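Local coordinates for protein phosphodiesterase (Pseudomonas aeruginosa, PDB 4G75) that is a colicin M-like bacteriocin that binds magnesium and probably kills related bacteria as a phosphodiesterase degrading the lipid II precursor of peptidoglycan, at residues G15-Y20 with Q44-Y49; D96-S101 with M110-N115. All blocks are in the same frame, centred on the assembly; numbering follows the deposited sequence. Where two conformers were deposited one is given.

Contact 1: residues G15-Y20 with Q44-Y49. With EDO (1,2-ethanediol), chain I.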
ATOM      1  N   GLY A  15       4.114   3.505 -23.839  1.00 12.46           N
ATOM      2  CA  GLY A  15       5.378   4.082 -24.256  1.00 10.57           C
ATOM      3  C   GLY A  15       6.116   4.844 -23.176  1.00 14.35           C
ATOM      4  O   GLY A  15       7.262   5.229 -23.368  1.00 12.45           O
ATOM      5  N   ASP A  16       5.469   5.066 -22.036  1.00 13.05           N
ATOM      6  CA  ASP A  16       6.149   5.698 -20.909  1.00 10.79           C
ATOM      7  C   ASP A  16       7.084   4.740 -20.183  1.00 10.00           C
ATOM      8  O   ASP A  16       7.926   5.167 -19.389  1.00 11.38           O
ATOM      9  CB  ASP A  16       5.138   6.257 -19.911  1.00 10.57           C
ATOM     10  CG  ASP A  16       4.477   7.521 -20.410  1.00 10.00           C
ATOM     11  OD1 ASP A  16       5.207   8.404 -20.905  1.00 22.95           O
ATOM     12  OD2 ASP A  16       3.239   7.633 -20.290  1.00 12.24           O
ATOM     13  N   PHE A  17       6.950   3.451 -20.471  1.00  9.83           N
ATOM     14  CA  PHE A  17       7.646   2.438 -19.687  1.00 10.65           C
ATOM     15  C   PHE A  17       8.760   1.734 -20.441  1.00  9.82           C
ATOM     16  O   PHE A  17       8.541   1.135 -21.483  1.00 11.58           O
ATOM     17  CB  PHE A  17       6.630   1.473 -19.087  1.00  9.62           C
ATOM     18  CG  PHE A  17       5.596   2.174 -18.266  1.00  9.97           C
ATOM     19  CD1 PHE A  17       4.350   2.467 -18.794  1.00 12.12           C
ATOM     20  CD2 PHE A  17       5.899   2.609 -16.987  1.00 12.31           C
ATOM     21  CE1 PHE A  17       3.407   3.152 -18.043  1.00 10.21           C
ATOM     22  CE2 PHE A  17       4.967   3.292 -16.239  1.00 11.18           C
ATOM     23  CZ  PHE A  17       3.721   3.565 -16.764  1.00 11.08           C
ATOM     24  N   SER A  18       9.959   1.835 -19.881  1.00  9.33           N
ATOM     25  CA  SER A  18      11.173   1.348 -20.528  0.62 10.83           C
ATOM     26  C   SER A  18      11.094  -0.127 -20.909  1.00 14.93           C
ATOM     27  O   SER A  18      11.614  -0.541 -21.943  1.00 12.01           O
ATOM     28  CB  SER A  18      12.378   1.599 -19.622  0.62 11.04           C
ATOM     29  OG  SER A  18      12.505   2.983 -19.336  0.62 14.04           O
ATOM     30  N   ALA A  19      10.445  -0.925 -20.067  1.00 12.73           N
ATOM     31  CA  ALA A  19      10.362  -2.356 -20.340  1.00  8.68           C
ATOM     32  C   ALA A  19       9.522  -2.637 -21.581  1.00  8.44           C
ATOM     33  O   ALA A  19       9.878  -3.476 -22.408  1.00 14.56           O
ATOM     34  CB  ALA A  19       9.813  -3.110 -19.125  1.00 14.04           C
ATOM     35  N   TYR A  20       8.401  -1.935 -21.700  1.00  8.91           N
ATOM     36  CA  TYR A  20       7.566  -2.030 -22.880  1.00  7.91           C
ATOM     37  C   TYR A  20       8.360  -1.605 -24.111  1.00 15.66           C
ATOM     38  O   TYR A  20       8.347  -2.295 -25.133  1.00 13.32           O
ATOM     39  CB  TYR A  20       6.311  -1.169 -22.726  1.00 11.02           C
ATOM     40  CG  TYR A  20       5.561  -0.984 -24.018  1.00 13.16           C
ATOM     41  CD1 TYR A  20       4.580  -1.889 -24.414  1.00  9.19           C
ATOM     42  CD2 TYR A  20       5.846   0.089 -24.853  1.00  7.42           C
ATOM     43  CE1 TYR A  20       3.898  -1.722 -25.600  1.00  9.76           C
ATOM     44  CE2 TYR A  20       5.171   0.264 -26.046  1.00 10.87           C
ATOM     45  CZ  TYR A  20       4.204  -0.645 -26.416  1.00 16.90           C
ATOM     46  OH  TYR A  20       3.543  -0.458 -27.604  1.00 18.57           O
ATOM     47  N   GLN A  44       1.111  -2.299 -20.426  1.00  4.86           N
ATOM     48  CA  GLN A  44      -0.274  -2.044 -20.048  1.00  9.15           C
ATOM     49  C   GLN A  44      -0.510  -2.249 -18.551  1.00  7.27           C
ATOM     50  O   GLN A  44      -1.309  -1.534 -17.940  1.00  8.07           O
ATOM     51  CB  GLN A  44      -1.252  -2.887 -20.869  1.00 16.85           C
ATOM     52  CG  GLN A  44      -2.680  -2.364 -20.794  1.00 16.29           C
ATOM     53  CD  GLN A  44      -2.787  -0.901 -21.216  1.00 22.59           C
ATOM     54  OE1 GLN A  44      -1.991  -0.410 -22.023  1.00 34.48           O
ATOM     55  NE2 GLN A  44      -3.779  -0.202 -20.678  1.00 21.73           N
ATOM     56  N   ARG A  45       0.182  -3.213 -17.951  1.00  8.19           N
ATOM     57  CA  ARG A  45       0.059  -3.377 -16.511  1.00  8.07           C
ATOM     58  C   ARG A  45       0.596  -2.141 -15.798  1.00 11.58           C
ATOM     59  O   ARG A  45      -0.014  -1.648 -14.856  1.00 10.10           O
ATOM     60  CB  ARG A  45       0.756  -4.649 -16.020  1.00  7.51           C
ATOM     61  CG  ARG A  45       0.156  -5.947 -16.570  1.00  7.25           C
ATOM     62  CD  ARG A  45       0.530  -7.145 -15.684  1.00  5.70           C
ATOM     63  NE  ARG A  45       1.976  -7.293 -15.567  1.00  9.29           N
ATOM     64  CZ  ARG A  45       2.736  -7.930 -16.453  1.00  8.70           C
ATOM     65  NH1 ARG A  45       2.184  -8.493 -17.521  1.00  9.63           N
ATOM     66  NH2 ARG A  45       4.048  -8.001 -16.277  1.00  7.13           N
ATOM     67  N   ASP A  46       1.734  -1.630 -16.255  1.00  9.20           N
ATOM     68  CA  ASP A  46       2.319  -0.440 -15.639  1.00 12.51           C
ATOM     69  C   ASP A  46       1.387   0.764 -15.733  1.00 11.53           C
ATOM     70  O   ASP A  46       1.317   1.581 -14.812  1.00  7.94           O
ATOM     71  CB  ASP A  46       3.666  -0.100 -16.289  1.00  9.67           C
ATOM     72  CG  ASP A  46       4.765  -1.059 -15.892  1.00 11.92           C
ATOM     73  OD1 ASP A  46       4.562  -1.860 -14.948  1.00  7.07           O
ATOM     74  OD2 ASP A  46       5.843  -0.999 -16.523  1.00 10.19           O
ATOM     75  N   VAL A  47       0.682   0.881 -16.855  1.00  7.19           N
ATOM     76  CA  VAL A  47      -0.280   1.964 -17.028  1.00  7.31           C
ATOM     77  C   VAL A  47      -1.319   1.911 -15.913  1.00  4.47           C
ATOM     78  O   VAL A  47      -1.703   2.938 -15.351  1.00  9.87           O
ATOM     79  CB  VAL A  47      -0.971   1.889 -18.408  1.00 11.28           C
ATOM     80  CG1 VAL A  47      -2.224   2.775 -18.432  1.00 10.92           C
ATOM     81  CG2 VAL A  47       0.003   2.312 -19.505  1.00  9.48           C
ATOM     82  N   ALA A  48      -1.776   0.707 -15.600  1.00  6.16           N
ATOM     83  CA  ALA A  48      -2.719   0.530 -14.507  1.00  8.21           C
ATOM     84  C   ALA A  48      -2.060   0.857 -13.175  1.00  6.38           C
ATOM     85  O   ALA A  48      -2.621   1.595 -12.373  1.00  7.70           O
ATOM     86  CB  ALA A  48      -3.274  -0.895 -14.500  1.00 10.10           C
ATOM     87  N   TYR A  49      -0.858   0.329 -12.955  1.00 10.62           N
ATOM     88  CA  TYR A  49      -0.181   0.497 -11.666  1.00  7.29           C
ATOM     89  C   TYR A  49       0.049   1.964 -11.290  1.00  7.87           C
ATOM     90  O   TYR A  49      -0.125   2.347 -10.117  1.00  6.88           O
ATOM     91  CB  TYR A  49       1.147  -0.274 -11.622  1.00  6.04           C
ATOM     92  CG  TYR A  49       1.026  -1.788 -11.616  1.00  5.86           C
ATOM     93  CD1 TYR A  49       0.135  -2.434 -10.769  1.00  6.43           C
ATOM     94  CD2 TYR A  49       1.838  -2.571 -12.438  1.00  6.27           C
ATOM     95  CE1 TYR A  49       0.035  -3.805 -10.744  1.00  8.76           C
ATOM     96  CE2 TYR A  49       1.749  -3.955 -12.427  1.00  6.82           C
ATOM     97  CZ  TYR A  49       0.848  -4.568 -11.578  1.00  6.92           C
ATOM     98  OH  TYR A  49       0.740  -5.935 -11.554  1.00  6.98           O
TER
HETATM   99  C1  EDO I 308      -1.338   2.935 -24.587  1.00 27.68           C
HETATM  100  O1  EDO I 308       0.013   3.100 -25.040  1.00 19.01           O
HETATM  101  C2  EDO I 308      -1.323   2.579 -23.106  1.00 23.82           C
HETATM  102  O2  EDO I 308      -2.649   2.298 -22.640  1.00 28.66           O
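With CG anti to its carbonyl carbon (chi1 -56°), Phe17 swings its ring toward Asp46. The backbone of helix 34-49 directs Asp46 CB at that ring, while Asp46 CG, likewise anti to its carbonyl carbon, lays the carboxylate beside it. The outcome is a CH-pi contact: Asp46 CB sits 3.4 Å from the centroid of the Phe17 ring and 3° off the ring normal, which places it over the middle of one face. The even spread of distances to the six ring carbons confirms the centring. The carboxylate plane is inclined 62° to the ring, and Asp46 OD2 lies 3.6 Å from Phe17 CG, while on the opposite face Asp16 CB stands nearer the rim. At the far end of the ring, Phe17 CE1 packs on Val47 CG2 at 3.8 Å, and Val47 N also lies near CE1, oblique to the ring. No hydrogen bond joins 15-20 to 44-49, so carbon packing on the ring carries the contact. Beside it, a 1,2-ethanediol molecule, probably from the crystallisation liquor, gives a hydrogen bond from its O2 to Gln44 OE1 at 2.9 Å, is hydrogen-bonded also to Gln14, and rests C2 against Val47 CG2 at 3.8 Å. Phe17 holds the N-cap position of helix 18-24, so the ring docks the start of that helix on the last turns of helix 34-49. Helix 106-113 adjoins both partners, through Asn111 at Phe17 and Met110 at Asp46, whereas Arg45 of helix 34-49 forms salt bridges with Glu84 and Asp88 of helix 81-102.

Contact 2: residues D96-S101 with M110-N115. With EDO (1,2-ethanediol), chain N.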
ATOM      1  N   ASP A  96       7.555   1.217  -5.201  1.00  6.12           N
ATOM      2  CA  ASP A  96       7.053   1.958  -4.058  1.00  7.74           C
ATOM      3  C   ASP A  96       8.203   2.580  -3.279  1.00  5.53           C
ATOM      4  O   ASP A  96       8.139   3.755  -2.872  1.00  8.43           O
ATOM      5  CB  ASP A  96       6.222   1.072  -3.134  1.00  4.65           C
ATOM      6  CG  ASP A  96       5.486   1.884  -2.086  1.00  5.25           C
ATOM      7  OD1 ASP A  96       4.487   2.536  -2.456  1.00  6.45           O
ATOM      8  OD2 ASP A  96       5.921   1.887  -0.915  1.00  8.90           O
ATOM      9  N   TYR A  97       9.250   1.793  -3.069  1.00  6.65           N
ATOM     10  CA  TYR A  97      10.393   2.251  -2.293  1.00 10.66           C
ATOM     11  C   TYR A  97      11.158   3.349  -3.024  1.00 15.23           C
ATOM     12  O   TYR A  97      11.739   4.234  -2.394  1.00 10.86           O
ATOM     13  CB  TYR A  97      11.328   1.095  -1.940  1.00  9.40           C
ATOM     14  CG  TYR A  97      12.343   1.491  -0.898  1.00 11.37           C
ATOM     15  CD1 TYR A  97      11.945   1.785   0.397  1.00  8.35           C
ATOM     16  CD2 TYR A  97      13.695   1.603  -1.216  1.00 11.15           C
ATOM     17  CE1 TYR A  97      12.864   2.168   1.362  1.00  8.52           C
ATOM     18  CE2 TYR A  97      14.626   1.985  -0.253  1.00 13.39           C
ATOM     19  CZ  TYR A  97      14.198   2.265   1.034  1.00 14.85           C
ATOM     20  OH  TYR A  97      15.105   2.653   1.997  1.00 17.96           O
ATOM     21  N   ASN A  98      11.153   3.304  -4.353  1.00  7.95           N
ATOM     22  CA  ASN A  98      11.777   4.380  -5.122  1.00  7.11           C
ATOM     23  C   ASN A  98      11.075   5.708  -4.868  1.00 12.51           C
ATOM     24  O   ASN A  98      11.714   6.762  -4.766  1.00  9.64           O
ATOM     25  CB  ASN A  98      11.784   4.056  -6.619  1.00  3.53           C
ATOM     26  CG  ASN A  98      12.784   2.964  -6.962  1.00  8.08           C
ATOM     27  OD1 ASN A  98      13.678   2.665  -6.170  1.00 11.86           O
ATOM     28  ND2 ASN A  98      12.645   2.374  -8.140  1.00  6.91           N
ATOM     29  N   GLN A  99       9.755   5.662  -4.758  1.00  9.55           N
ATOM     30  CA  GLN A  99       9.012   6.870  -4.429  1.00  7.56           C
ATOM     31  C   GLN A  99       9.361   7.390  -3.043  1.00  9.29           C
ATOM     32  O   GLN A  99       9.561   8.590  -2.868  1.00  8.39           O
ATOM     33  CB  GLN A  99       7.506   6.644  -4.534  1.00  6.15           C
ATOM     34  CG  GLN A  99       7.013   6.562  -5.964  1.00  8.25           C
ATOM     35  CD  GLN A  99       5.616   7.095  -6.122  1.00  5.46           C
ATOM     36  OE1 GLN A  99       4.634   6.435  -5.761  1.00  8.21           O
ATOM     37  NE2 GLN A  99       5.511   8.307  -6.658  1.00  8.41           N
ATOM     38  N   PHE A 100       9.431   6.494  -2.061  1.00  9.20           N
ATOM     39  CA  PHE A 100       9.686   6.922  -0.685  1.00  7.46           C
ATOM     40  C   PHE A 100      11.116   7.405  -0.473  1.00 13.02           C
ATOM     41  O   PHE A 100      11.352   8.476   0.091  1.00 13.32           O
ATOM     42  CB  PHE A 100       9.395   5.801   0.329  1.00 11.90           C
ATOM     43  CG  PHE A 100       9.869   6.125   1.724  1.00  5.80           C
ATOM     44  CD1 PHE A 100       9.144   6.987   2.526  1.00 10.66           C
ATOM     45  CD2 PHE A 100      11.061   5.603   2.215  1.00 10.20           C
ATOM     46  CE1 PHE A 100       9.579   7.303   3.802  1.00 12.86           C
ATOM     47  CE2 PHE A 100      11.504   5.922   3.490  1.00 10.17           C
ATOM     48  CZ  PHE A 100      10.759   6.771   4.285  1.00  9.03           C
ATOM     49  N   SER A 101      12.068   6.604  -0.930  1.00 11.18           N
ATOM     50  CA  SER A 101      13.481   6.852  -0.659  0.71 12.82           C
ATOM     51  C   SER A 101      14.084   7.914  -1.569  1.00 12.27           C
ATOM     52  O   SER A 101      14.900   8.724  -1.136  1.00 12.28           O
ATOM     53  CB  SER A 101      14.270   5.551  -0.795  0.71 12.21           C
ATOM     54  OG  SER A 101      15.661   5.802  -0.822  0.71 11.66           O
HETATM   55  N   MSE A 110       8.844   3.366 -11.444  1.00  7.59           N
HETATM   56  CA  MSE A 110       8.636   2.060 -12.057  1.00  9.08           C
HETATM   57  C   MSE A 110       9.745   1.723 -13.053  1.00 10.67           C
HETATM   58  O   MSE A 110      10.227   0.599 -13.084  1.00  9.59           O
HETATM   59  CB  MSE A 110       7.276   1.976 -12.742  1.00 10.42           C
HETATM   60  CG  MSE A 110       7.038   0.643 -13.429  1.00 10.02           C
HETATM   61 SE   MSE A 110       6.970  -0.843 -12.150  1.00 21.87          SE
HETATM   62  CE  MSE A 110       5.104  -0.579 -11.620  1.00 14.38           C
ATOM     63  N   ASN A 111      10.154   2.687 -13.867  1.00 10.63           N
ATOM     64  CA  ASN A 111      11.235   2.421 -14.817  1.00  7.22           C
ATOM     65  C   ASN A 111      12.540   2.081 -14.120  1.00 12.30           C
ATOM     66  O   ASN A 111      13.286   1.207 -14.569  1.00 13.92           O
ATOM     67  CB  ASN A 111      11.421   3.585 -15.788  1.00  7.01           C
ATOM     68  CG  ASN A 111      10.288   3.689 -16.785  1.00  7.14           C
ATOM     69  OD1 ASN A 111       9.627   2.699 -17.088  1.00  9.31           O
ATOM     70  ND2 ASN A 111      10.057   4.896 -17.301  1.00  9.15           N
ATOM     71  N   ARG A 112      12.811   2.760 -13.011  1.00  8.89           N
ATOM     72  CA  ARG A 112      14.000   2.462 -12.221  1.00  9.17           C
ATOM     73  C   ARG A 112      13.910   1.043 -11.673  1.00 11.53           C
ATOM     74  O   ARG A 112      14.871   0.275 -11.746  1.00 12.25           O
ATOM     75  CB  ARG A 112      14.175   3.475 -11.081  1.00  9.81           C
ATOM     76  CG  ARG A 112      15.569   3.477 -10.468  1.00 17.50           C
ATOM     77  CD  ARG A 112      15.676   4.382  -9.240  1.00 10.66           C
ATOM     78  NE  ARG A 112      15.244   5.759  -9.495  1.00 11.75           N
ATOM     79  CZ  ARG A 112      15.963   6.678 -10.138  1.00 12.91           C
ATOM     80  NH1 ARG A 112      17.159   6.375 -10.632  1.00 18.22           N
ATOM     81  NH2 ARG A 112      15.473   7.896 -10.313  1.00 14.58           N
ATOM     82  N   ALA A 113      12.743   0.698 -11.130  1.00  9.27           N
ATOM     83  CA  ALA A 113      12.514  -0.635 -10.600  1.00  5.49           C
ATOM     84  C   ALA A 113      12.653  -1.722 -11.667  1.00  6.95           C
ATOM     85  O   ALA A 113      13.062  -2.843 -11.363  1.00 10.54           O
ATOM     86  CB  ALA A 113      11.121  -0.723  -9.918  1.00  6.79           C
ATOM     87  N   GLN A 114      12.329  -1.394 -12.913  1.00  6.15           N
ATOM     88  CA  GLN A 114      12.324  -2.406 -13.967  1.00 11.25           C
ATOM     89  C   GLN A 114      13.596  -2.386 -14.808  1.00 12.35           C
ATOM     90  O   GLN A 114      13.687  -3.079 -15.816  1.00 12.43           O
ATOM     91  CB  GLN A 114      11.066  -2.282 -14.841  1.00 13.52           C
ATOM     92  CG  GLN A 114       9.790  -2.512 -14.036  1.00  5.25           C
ATOM     93  CD  GLN A 114       8.547  -2.725 -14.887  1.00  6.99           C
ATOM     94  OE1 GLN A 114       8.250  -1.949 -15.796  1.00 10.67           O
ATOM     95  NE2 GLN A 114       7.805  -3.779 -14.578  1.00  9.31           N
ATOM     96  N   ASN A 115      14.581  -1.607 -14.373  1.00 11.86           N
ATOM     97  CA  ASN A 115      15.854  -1.536 -15.080  1.00 11.30           C
ATOM     98  C   ASN A 115      16.764  -2.689 -14.673  1.00 10.16           C
ATOM     99  O   ASN A 115      17.800  -2.489 -14.037  1.00 13.37           O
ATOM    100  CB  ASN A 115      16.540  -0.197 -14.818  1.00 12.14           C
ATOM    101  CG  ASN A 115      17.703   0.057 -15.758  1.00 30.85           C
ATOM    102  OD1 ASN A 115      17.890  -0.661 -16.742  1.00 21.83           O
ATOM    103  ND2 ASN A 115      18.490   1.083 -15.459  1.00 22.97           N
TER
HETATM  104  C1  EDO N 313      15.541  -1.325 -19.083  1.00 47.89           C
HETATM  105  O1  EDO N 313      16.161  -2.476 -19.667  1.00 73.31           O
HETATM  106  C2  EDO N 313      14.038  -1.394 -19.320  1.00 28.93           C
HETATM  107  O2  EDO N 313      13.492  -2.531 -18.640  1.00 34.21           O
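A helix-loop-helix element, in which helix 81-102 is followed after a short connection by helix 106-113, brings Asn98 against Arg112 and Ala113. The closest CA atoms are those of Asn98 and Ala113, 7.5 Å apart, and the Asn98 amide fills the interval. Its nitrogen does most of the touching: Asn98 ND2 lies 3.5 Å from Arg112 CB and 3.9 Å from Ala113 CB. The 3.4 Å approach of Asn98 ND2 to Ala113 N is packing, since both atoms are donors. What ND2 does bond is the carbonyl oxygen of Ala109, one turn earlier in helix 106-113, while OD1 accepts from Gln94 NE2, one turn earlier in helix 81-102. With both ends engaged, the rotation of this buried amide is fixed, and its nitrogen ties one helix to the backbone of the other. The aliphatic part of Arg112 crosses the amide at a slant: CG stands anti to the backbone N (chi1 -164°), and the chain, extended through chi2 as well, carries Arg112 CD to 3.9 Å from Asn98 CG. A bend at chi3 then turns NE off that line, where it makes a salt bridge to Asp104 in the connection between the helices. The guanidinium plane is turned 85° from the amide plane, with Asn98 ND2 at its edge. Nearby, Gln99 NE2 hydrogen-bonds the carbonyl oxygen of Asp104 as well as the carboxylate of Asp4. Where helix 106-113 ends, Gln114 O accepts a 2.9 Å hydrogen bond from O2 of a 1,2-ethanediol molecule, probably a crystallisation additive.

How the contacts relate
Helix 106-113 connects the two contacts, whose centres are about 13 Å apart: contact 2 sets it against helix 81-102, and its Asn111 reaches contact 1. There Asn111 ND2 lies 3.0 Å from Asp16 O and Asn111 OD1 2.9 Å from Ser18 N, probable hydrogen bonds on either side of Phe17. Both interfaces are mostly buried and away from the magnesium site, although contact 2 includes the exposed Arg112. Contact 1 buries more surface, 190 against 120 Å², and rests on an aromatic face. Contact 2 centres on an amide whose polar ends are satisfied just outside its segments. Neither has a hydrogen bond between its own segments.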